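Long-range contact in lysyl-trna-dependent l-ysyl-phosphatidylgycerol synthase (Bacillus licheniformis, PDB 4V36), which probably transfers lysine from lysyl-tRNA to the membrane lipid phosphatidylglycerol, a modification linked to bacterial resistance: residues Phe185-Ala197 with Glu205-Arg217. Numbering follows the deposited sequence.
Sequences FFQEDYLQKAPIA and EIVAFMNIMPMYR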
ATOM      1  N   PHE A 185      -0.856   1.638  -9.723  1.00 17.69           N
ATOM      2  CA  PHE A 185      -0.245   1.760 -11.038  1.00 19.72           C
ATOM      3  C   PHE A 185      -0.625   3.099 -11.659  1.00 20.90           C
ATOM      4  O   PHE A 185      -1.448   3.834 -11.112  1.00 22.90           O
ATOM      5  CB  PHE A 185      -0.658   0.598 -11.948  1.00 19.08           C
ATOM      6  CG  PHE A 185      -2.139   0.333 -11.976  1.00 19.04           C
ATOM      7  CD1 PHE A 185      -2.966   1.022 -12.849  1.00 24.84           C
ATOM      8  CD2 PHE A 185      -2.702  -0.620 -11.141  1.00 23.18           C
ATOM      9  CE1 PHE A 185      -4.327   0.773 -12.880  1.00 24.10           C
ATOM     10  CE2 PHE A 185      -4.060  -0.873 -11.167  1.00 20.46           C
ATOM     11  CZ  PHE A 185      -4.874  -0.175 -12.038  1.00 20.84           C
ATOM     12  N   PHE A 186      -0.023   3.410 -12.800  1.00 20.31           N
ATOM     13  CA  PHE A 186      -0.253   4.691 -13.453  1.00 22.55           C
ATOM     14  C   PHE A 186      -1.595   4.716 -14.180  1.00 24.52           C
ATOM     15  O   PHE A 186      -1.680   4.357 -15.355  1.00 20.82           O
ATOM     16  CB  PHE A 186       0.883   5.002 -14.431  1.00 21.33           C
ATOM     17  CG  PHE A 186       0.987   6.455 -14.798  1.00 18.86           C
ATOM     18  CD1 PHE A 186       0.161   7.001 -15.770  1.00 11.43           C
ATOM     19  CD2 PHE A 186       1.912   7.276 -14.175  1.00 15.92           C
ATOM     20  CE1 PHE A 186       0.254   8.339 -16.108  1.00 19.08           C
ATOM     21  CE2 PHE A 186       2.011   8.614 -14.511  1.00 15.91           C
ATOM     22  CZ  PHE A 186       1.182   9.146 -15.478  1.00 22.47           C
ATOM     23  N   GLN A 187      -2.640   5.131 -13.471  1.00 25.07           N
ATOM     24  CA  GLN A 187      -3.940   5.367 -14.087  1.00 29.14           C
ATOM     25  C   GLN A 187      -4.369   6.808 -13.841  1.00 30.84           C
ATOM     26  O   GLN A 187      -4.334   7.291 -12.710  1.00 28.82           O
ATOM     27  CB  GLN A 187      -4.998   4.405 -13.547  1.00 31.15           C
ATOM     28  CG  GLN A 187      -6.360   4.589 -14.199  1.00 33.83           C
ATOM     29  CD  GLN A 187      -7.483   3.964 -13.401  1.00 35.31           C
ATOM     30  OE1 GLN A 187      -8.048   4.593 -12.507  1.00 38.63           O
ATOM     31  NE2 GLN A 187      -7.816   2.719 -13.722  1.00 40.40           N
ATOM     32  N   GLU A 188      -4.779   7.483 -14.908  1.00 27.25           N
ATOM     33  CA  GLU A 188      -5.109   8.901 -14.853  1.00 23.46           C
ATOM     34  C   GLU A 188      -6.262   9.205 -13.896  1.00 21.94           C
ATOM     35  O   GLU A 188      -6.187  10.158 -13.125  1.00 19.21           O
ATOM     36  CB  GLU A 188      -5.431   9.403 -16.259  1.00 35.51           C
ATOM     37  CG  GLU A 188      -4.275   9.211 -17.229  1.00 42.43           C
ATOM     38  CD  GLU A 188      -4.683   9.383 -18.676  1.00 57.69           C
ATOM     39  OE1 GLU A 188      -5.879   9.633 -18.934  1.00 66.07           O
ATOM     40  OE2 GLU A 188      -3.804   9.268 -19.555  1.00 61.69           O
ATOM     41  N   ASP A 189      -7.317   8.394 -13.943  1.00 19.40           N
ATOM     42  CA  ASP A 189      -8.433   8.532 -13.009  1.00 24.83           C
ATOM     43  C   ASP A 189      -7.953   8.443 -11.564  1.00 30.05           C
ATOM     44  O   ASP A 189      -8.320   9.262 -10.722  1.00 24.96           O
ATOM     45  CB  ASP A 189      -9.494   7.457 -13.266  1.00 32.60           C
ATOM     46  CG  ASP A 189     -10.473   7.848 -14.353  1.00 53.45           C
ATOM     47  OD1 ASP A 189     -10.841   9.040 -14.422  1.00 64.01           O
ATOM     48  OD2 ASP A 189     -10.880   6.962 -15.135  1.00 57.06           O
ATOM     49  N   TYR A 190      -7.129   7.437 -11.297  1.00 30.11           N
ATOM     50  CA  TYR A 190      -6.583   7.198  -9.967  1.00 25.13           C
ATOM     51  C   TYR A 190      -5.708   8.355  -9.496  1.00 19.83           C
ATOM     52  O   TYR A 190      -5.762   8.752  -8.332  1.00 21.13           O
ATOM     53  CB  TYR A 190      -5.786   5.890  -9.967  1.00 22.66           C
ATOM     54  CG  TYR A 190      -5.048   5.596  -8.682  1.00 19.97           C
ATOM     55  CD1 TYR A 190      -5.735   5.348  -7.502  1.00 23.38           C
ATOM     56  CD2 TYR A 190      -3.660   5.541  -8.655  1.00 17.78           C
ATOM     57  CE1 TYR A 190      -5.063   5.071  -6.328  1.00 34.06           C
ATOM     58  CE2 TYR A 190      -2.978   5.262  -7.486  1.00 24.60           C
ATOM     59  CZ  TYR A 190      -3.684   5.029  -6.325  1.00 33.92           C
ATOM     60  OH  TYR A 190      -3.012   4.752  -5.157  1.00 43.09           O
ATOM     61  N   LEU A 191      -4.913   8.901 -10.410  1.00 16.11           N
ATOM     62  CA  LEU A 191      -3.976   9.968 -10.074  1.00 11.39           C
ATOM     63  C   LEU A 191      -4.669  11.297  -9.769  1.00 21.41           C
ATOM     64  O   LEU A 191      -4.085  12.175  -9.133  1.00 18.69           O
ATOM     65  CB  LEU A 191      -2.967  10.158 -11.208  1.00 15.22           C
ATOM     66  CG  LEU A 191      -1.969   9.015 -11.400  1.00 21.46           C
ATOM     67  CD1 LEU A 191      -1.029   9.306 -12.561  1.00 22.19           C
ATOM     68  CD2 LEU A 191      -1.189   8.769 -10.117  1.00 21.41           C
ATOM     69  N   GLN A 192      -5.911  11.446 -10.220  1.00 21.88           N
ATOM     70  CA  GLN A 192      -6.674  12.666  -9.971  1.00 19.42           C
ATOM     71  C   GLN A 192      -7.286  12.679  -8.572  1.00 18.57           C
ATOM     72  O   GLN A 192      -7.840  13.687  -8.137  1.00 19.31           O
ATOM     73  CB  GLN A 192      -7.783  12.832 -11.015  1.00 16.93           C
ATOM     74  CG  GLN A 192      -7.295  13.006 -12.447  1.00 15.96           C
ATOM     75  CD  GLN A 192      -6.755  14.395 -12.727  1.00 15.86           C
ATOM     76  OE1 GLN A 192      -6.807  15.282 -11.877  1.00 16.34           O
ATOM     77  NE2 GLN A 192      -6.236  14.592 -13.933  1.00 14.98           N
ATOM     78  N   LYS A 193      -7.176  11.555  -7.869  1.00 18.38           N
ATOM     79  CA  LYS A 193      -7.860  11.377  -6.592  1.00 26.08           C
ATOM     80  C   LYS A 193      -7.041  11.842  -5.387  1.00 27.43           C
ATOM     81  O   LYS A 193      -7.524  11.806  -4.255  1.00 33.90           O
ATOM     82  CB  LYS A 193      -8.240   9.907  -6.405  1.00 19.45           C
ATOM     83  CG  LYS A 193      -9.212   9.372  -7.442  1.00 23.45           C
ATOM     84  CD  LYS A 193     -10.591   9.977  -7.266  1.00 32.80           C
ATOM     85  CE  LYS A 193     -11.580   9.396  -8.265  1.00 34.50           C
ATOM     86  NZ  LYS A 193     -11.214   9.724  -9.671  1.00 34.78           N
ATOM     87  N   ALA A 194      -5.810  12.280  -5.625  1.00 28.71           N
ATOM     88  CA  ALA A 194      -4.910  12.617  -4.526  1.00 25.91           C
ATOM     89  C   ALA A 194      -3.834  13.607  -4.960  1.00 22.19           C
ATOM     90  O   ALA A 194      -3.536  13.717  -6.148  1.00 24.99           O
ATOM     91  CB  ALA A 194      -4.271  11.346  -3.970  1.00 18.58           C
ATOM     92  N   PRO A 195      -3.253  14.341  -3.994  1.00 23.20           N
ATOM     93  CA  PRO A 195      -2.140  15.243  -4.311  1.00 14.85           C
ATOM     94  C   PRO A 195      -0.941  14.493  -4.879  1.00 26.40           C
ATOM     95  O   PRO A 195      -0.731  13.325  -4.546  1.00 25.64           O
ATOM     96  CB  PRO A 195      -1.794  15.867  -2.956  1.00 19.20           C
ATOM     97  CG  PRO A 195      -3.044  15.759  -2.160  1.00 20.86           C
ATOM     98  CD  PRO A 195      -3.681  14.473  -2.590  1.00 12.66           C
ATOM     99  N   ILE A 196      -0.168  15.158  -5.729  1.00 15.94           N
ATOM    100  CA  ILE A 196       1.032  14.557  -6.291  1.00 19.55           C
ATOM    101  C   ILE A 196       2.258  15.392  -5.954  1.00 16.02           C
ATOM    102  O   ILE A 196       2.325  16.576  -6.283  1.00 12.98           O
ATOM    103  CB  ILE A 196       0.931  14.396  -7.818  1.00 24.09           C
ATOM    104  CG1 ILE A 196      -0.179  13.407  -8.176  1.00 12.94           C
ATOM    105  CG2 ILE A 196       2.257  13.923  -8.392  1.00 18.07           C
ATOM    106  CD1 ILE A 196      -0.340  13.187  -9.662  1.00  8.31           C
ATOM    107  N   ALA A 197       3.224  14.768  -5.287  1.00 17.01           N
ATOM    108  CA  ALA A 197       4.470  15.437  -4.940  1.00 15.75           C
ATOM    109  C   ALA A 197       5.518  15.176  -6.010  1.00 18.93           C
ATOM    110  O   ALA A 197       5.715  14.037  -6.426  1.00 29.54           O
ATOM    111  CB  ALA A 197       4.965  14.969  -3.582  1.00 14.26           C
ATOM    112  N   GLU A 205      12.785  20.626 -14.531  1.00 27.72           N
ATOM    113  CA  GLU A 205      12.410  19.337 -15.096  1.00 27.18           C
ATOM    114  C   GLU A 205      12.062  18.331 -14.006  1.00 28.20           C
ATOM    115  O   GLU A 205      12.861  18.073 -13.105  1.00 36.58           O
ATOM    116  CB  GLU A 205      13.535  18.783 -15.973  1.00 36.07           C
ATOM    117  CG  GLU A 205      13.189  17.467 -16.648  1.00 38.55           C
ATOM    118  CD  GLU A 205      14.355  16.878 -17.415  1.00 52.51           C
ATOM    119  OE1 GLU A 205      15.481  17.405 -17.287  1.00 53.86           O
ATOM    120  OE2 GLU A 205      14.145  15.887 -18.146  1.00 59.46           O
ATOM    121  N   ILE A 206      10.862  17.768 -14.095  1.00 21.86           N
ATOM    122  CA  ILE A 206      10.407  16.760 -13.145  1.00 23.13           C
ATOM    123  C   ILE A 206      11.208  15.472 -13.302  1.00 20.95           C
ATOM    124  O   ILE A 206      11.187  14.846 -14.361  1.00 26.56           O
ATOM    125  CB  ILE A 206       8.909  16.453 -13.329  1.00 22.59           C
ATOM    126  CG1 ILE A 206       8.078  17.728 -13.164  1.00 21.04           C
ATOM    127  CG2 ILE A 206       8.457  15.384 -12.349  1.00 21.44           C
ATOM    128  CD1 ILE A 206       6.594  17.520 -13.364  1.00 24.60           C
ATOM    129  N   VAL A 207      11.914  15.082 -12.246  1.00 13.55           N
ATOM    130  CA  VAL A 207      12.731  13.875 -12.289  1.00 19.30           C
ATOM    131  C   VAL A 207      12.178  12.776 -11.388  1.00 23.50           C
ATOM    132  O   VAL A 207      12.665  11.647 -11.411  1.00 27.11           O
ATOM    133  CB  VAL A 207      14.188  14.163 -11.880  1.00 15.98           C
ATOM    134  CG1 VAL A 207      14.780  15.252 -12.762  1.00 22.47           C
ATOM    135  CG2 VAL A 207      14.260  14.558 -10.415  1.00 12.97           C
ATOM    136  N   ALA A 208      11.161  13.109 -10.597  1.00 13.61           N
ATOM    137  CA  ALA A 208      10.540  12.138  -9.698  1.00 20.46           C
ATOM    138  C   ALA A 208       9.152  12.593  -9.260  1.00 17.91           C
ATOM    139  O   ALA A 208       8.882  13.789  -9.187  1.00 17.33           O
ATOM    140  CB  ALA A 208      11.425  11.902  -8.478  1.00 15.23           C
ATOM    141  N   PHE A 209       8.272  11.638  -8.969  1.00 15.72           N
ATOM    142  CA  PHE A 209       6.947  11.976  -8.457  1.00  8.82           C
ATOM    143  C   PHE A 209       6.397  10.915  -7.511  1.00 19.70           C
ATOM    144  O   PHE A 209       6.751   9.738  -7.600  1.00 18.21           O
ATOM    145  CB  PHE A 209       5.962  12.205  -9.609  1.00  8.62           C
ATOM    146  CG  PHE A 209       5.514  10.943 -10.297  1.00 18.68           C
ATOM    147  CD1 PHE A 209       6.238  10.422 -11.357  1.00 10.16           C
ATOM    148  CD2 PHE A 209       4.355  10.290  -9.898  1.00 11.64           C
ATOM    149  CE1 PHE A 209       5.825   9.267 -11.996  1.00 13.31           C
ATOM    150  CE2 PHE A 209       3.940   9.136 -10.533  1.00 12.89           C
ATOM    151  CZ  PHE A 209       4.674   8.625 -11.585  1.00 18.19           C
ATOM    152  N   MET A 210       5.530  11.351  -6.602  1.00 14.40           N
ATOM    153  CA  MET A 210       4.844  10.463  -5.671  1.00 12.31           C
ATOM    154  C   MET A 210       3.416  10.948  -5.464  1.00 15.80           C
ATOM    155  O   MET A 210       3.163  12.150  -5.478  1.00 17.99           O
ATOM    156  CB  MET A 210       5.567  10.403  -4.323  1.00 23.37           C
ATOM    157  CG  MET A 210       7.012   9.943  -4.384  1.00 34.40           C
ATOM    158  SD  MET A 210       8.102  11.050  -3.472  1.00 48.15           S
ATOM    159  CE  MET A 210       7.896  12.563  -4.409  1.00 25.08           C
ATOM    160  N   ASN A 211       2.486  10.021  -5.271  1.00 18.67           N
ATOM    161  CA  ASN A 211       1.111  10.398  -4.971  1.00 20.53           C
ATOM    162  C   ASN A 211       0.813  10.240  -3.481  1.00 23.05           C
ATOM    163  O   ASN A 211       0.988   9.163  -2.912  1.00 28.30           O
ATOM    164  CB  ASN A 211       0.128   9.580  -5.815  1.00 15.53           C
ATOM    165  CG  ASN A 211       0.366   8.085  -5.715  1.00 22.05           C
ATOM    166  OD1 ASN A 211       1.461   7.640  -5.379  1.00 28.80           O
ATOM    167  ND2 ASN A 211      -0.662   7.302  -6.016  1.00 22.46           N
ATOM    168  N   ILE A 212       0.374  11.329  -2.855  1.00 23.01           N
ATOM    169  CA  ILE A 212       0.140  11.357  -1.413  1.00 28.26           C
ATOM    170  C   ILE A 212      -1.218  10.763  -1.051  1.00 28.09           C
ATOM    171  O   ILE A 212      -2.258  11.287  -1.448  1.00 37.06           O
ATOM    172  CB  ILE A 212       0.220  12.793  -0.861  1.00 32.67           C
ATOM    173  CG1 ILE A 212       1.458  13.508  -1.405  1.00 36.53           C
ATOM    174  CG2 ILE A 212       0.223  12.782   0.660  1.00 33.20           C
ATOM    175  CD1 ILE A 212       2.760  12.844  -1.025  1.00 40.67           C
ATOM    176  N   MET A 213      -1.200   9.681  -0.280  1.00 29.44           N
ATOM    177  CA  MET A 213      -2.419   8.941   0.034  1.00 36.28           C
ATOM    178  C   MET A 213      -3.161   9.482   1.253  1.00 45.27           C
ATOM    179  O   MET A 213      -2.541   9.805   2.268  1.00 49.87           O
ATOM    180  CB  MET A 213      -2.087   7.461   0.243  1.00 44.55           C
ATOM    181  CG  MET A 213      -1.513   6.766  -0.986  1.00 35.15           C
ATOM    182  SD  MET A 213      -2.674   6.641  -2.364  1.00105.90           S
ATOM    183  CE  MET A 213      -2.278   8.108  -3.316  1.00 23.19           C
ATOM    184  N   PRO A 214      -4.492   9.617   1.133  0.52 46.30           N
ATOM    185  CA  PRO A 214      -5.371  10.315   2.082  0.52 47.14           C
ATOM    186  C   PRO A 214      -5.227   9.880   3.537  0.52 42.37           C
ATOM    187  O   PRO A 214      -4.883   8.734   3.825  0.52 39.93           O
ATOM    188  CB  PRO A 214      -6.772   9.971   1.567  0.52 48.03           C
ATOM    189  CG  PRO A 214      -6.584   9.762   0.112  0.52 48.20           C
ATOM    190  CD  PRO A 214      -5.246   9.097  -0.022  0.52 47.04           C
ATOM    191  N   MET A 215      -5.495  10.815   4.444  0.52 40.00           N
ATOM    192  CA  MET A 215      -5.494  10.535   5.873  0.52 40.34           C
ATOM    193  C   MET A 215      -6.762   9.793   6.282  0.52 45.55           C
ATOM    194  O   MET A 215      -7.840  10.384   6.359  0.52 48.29           O
ATOM    195  CB  MET A 215      -5.366  11.832   6.674  0.52 43.29           C
ATOM    196  CG  MET A 215      -5.574  11.662   8.170  0.52 48.10           C
ATOM    197  SD  MET A 215      -6.257  13.137   8.952  0.52 88.23           S
ATOM    198  CE  MET A 215      -4.893  14.282   8.780  0.52 34.51           C
ATOM    199  N   TYR A 216      -6.631   8.496   6.533  0.52 51.99           N
ATOM    200  CA  TYR A 216      -7.750   7.697   7.015  0.52 60.13           C
ATOM    201  C   TYR A 216      -7.477   7.223   8.437  0.52 70.75           C
ATOM    202  O   TYR A 216      -8.098   6.279   8.924  0.52 71.64           O
ATOM    203  CB  TYR A 216      -8.009   6.506   6.089  0.52 62.04           C
ATOM    204  CG  TYR A 216      -8.581   6.892   4.744  0.52 62.70           C
ATOM    205  CD1 TYR A 216      -9.252   8.097   4.572  0.52 64.13           C
ATOM    206  CD2 TYR A 216      -8.451   6.053   3.644  0.52 60.81           C
ATOM    207  CE1 TYR A 216      -9.776   8.455   3.345  0.52 60.74           C
ATOM    208  CE2 TYR A 216      -8.973   6.403   2.412  0.52 57.96           C
ATOM    209  CZ  TYR A 216      -9.634   7.605   2.269  0.52 58.23           C
ATOM    210  OH  TYR A 216     -10.155   7.961   1.046  0.52 57.40           O
ATOM    211  N   ARG A 217      -6.534   7.892   9.092  0.52 73.91           N
ATOM    212  CA  ARG A 217      -6.173   7.576  10.467  0.52 77.70           C
ATOM    213  C   ARG A 217      -6.062   8.866  11.279  0.52 81.53           C
ATOM    214  O   ARG A 217      -6.837   9.801  11.075  0.52 83.33           O
ATOM    215  CB  ARG A 217      -4.858   6.794  10.510  0.52 76.84           C
ATOM    216  CG  ARG A 217      -4.778   5.752  11.617  0.52 74.55           C
ATOM    217  CD  ARG A 217      -3.425   5.057  11.615  0.52 70.86           C
ATOM    218  NE  ARG A 217      -3.364   3.971  12.589  0.52 68.76           N
ATOM    219  CZ  ARG A 217      -3.655   2.704  12.312  0.52 68.01           C
ATOM    220  NH1 ARG A 217      -4.029   2.359  11.087  0.52 66.71           N
ATOM    221  NH2 ARG A 217      -3.572   1.780  13.259  0.52 67.46           N
TER
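Tyr190 brings ring atom CE2 against the carboxamide of Asn211, 3.4 Å from ND2, with the ring and amide planes turned 78° apart. The ring reaches the strand because its CG lies anti to the backbone N (chi1 174°), and the hydroxyl ends beside Met213, whose SD is 3.4 Å from Tyr190 OH. Met213 bends at chi2 and chi3, which brings its CE back to the methyl of Ala194. Tyr190 OH and Asn211 OD1 have their hydrogen-bond partners outside the two segments: Tyr190 OH bonds to Asp224 OD2, and Asn211 OD1 takes the N-H of Leu225. Asp224 and Leu225 line the pocket of the bound lysine amide, consistent with a second-shell position for this packing.

Farther along the same side, Phe209 CZ meets the edge of the Phe186 ring, 4.0 Å from CE2, while Leu191 CD1 sits over the centre of one Phe186 face. The backbones pair as an antiparallel hairpin. Ala197 and Met210 form a hydrogen-bonded pair, Ala197 N to Met210 O at 2.6 Å and Met210 N to Ala197 O at 2.7 Å, and Ile212 N gives a third bond to Pro195 O at 2.8 Å. On the sheet face away from Asn211, Ala197 CB touches both Met210 CE, at 3.9 Å, and Ile212 CD1, at 4.0 Å.

The short helix 188-191 thus rides over one face of its own hairpin. Strand 149-153 flanks strand 196-200, strand 220-228 lies beyond strand 206-213, and helix 159-173 packs against Phe186 and Ile196.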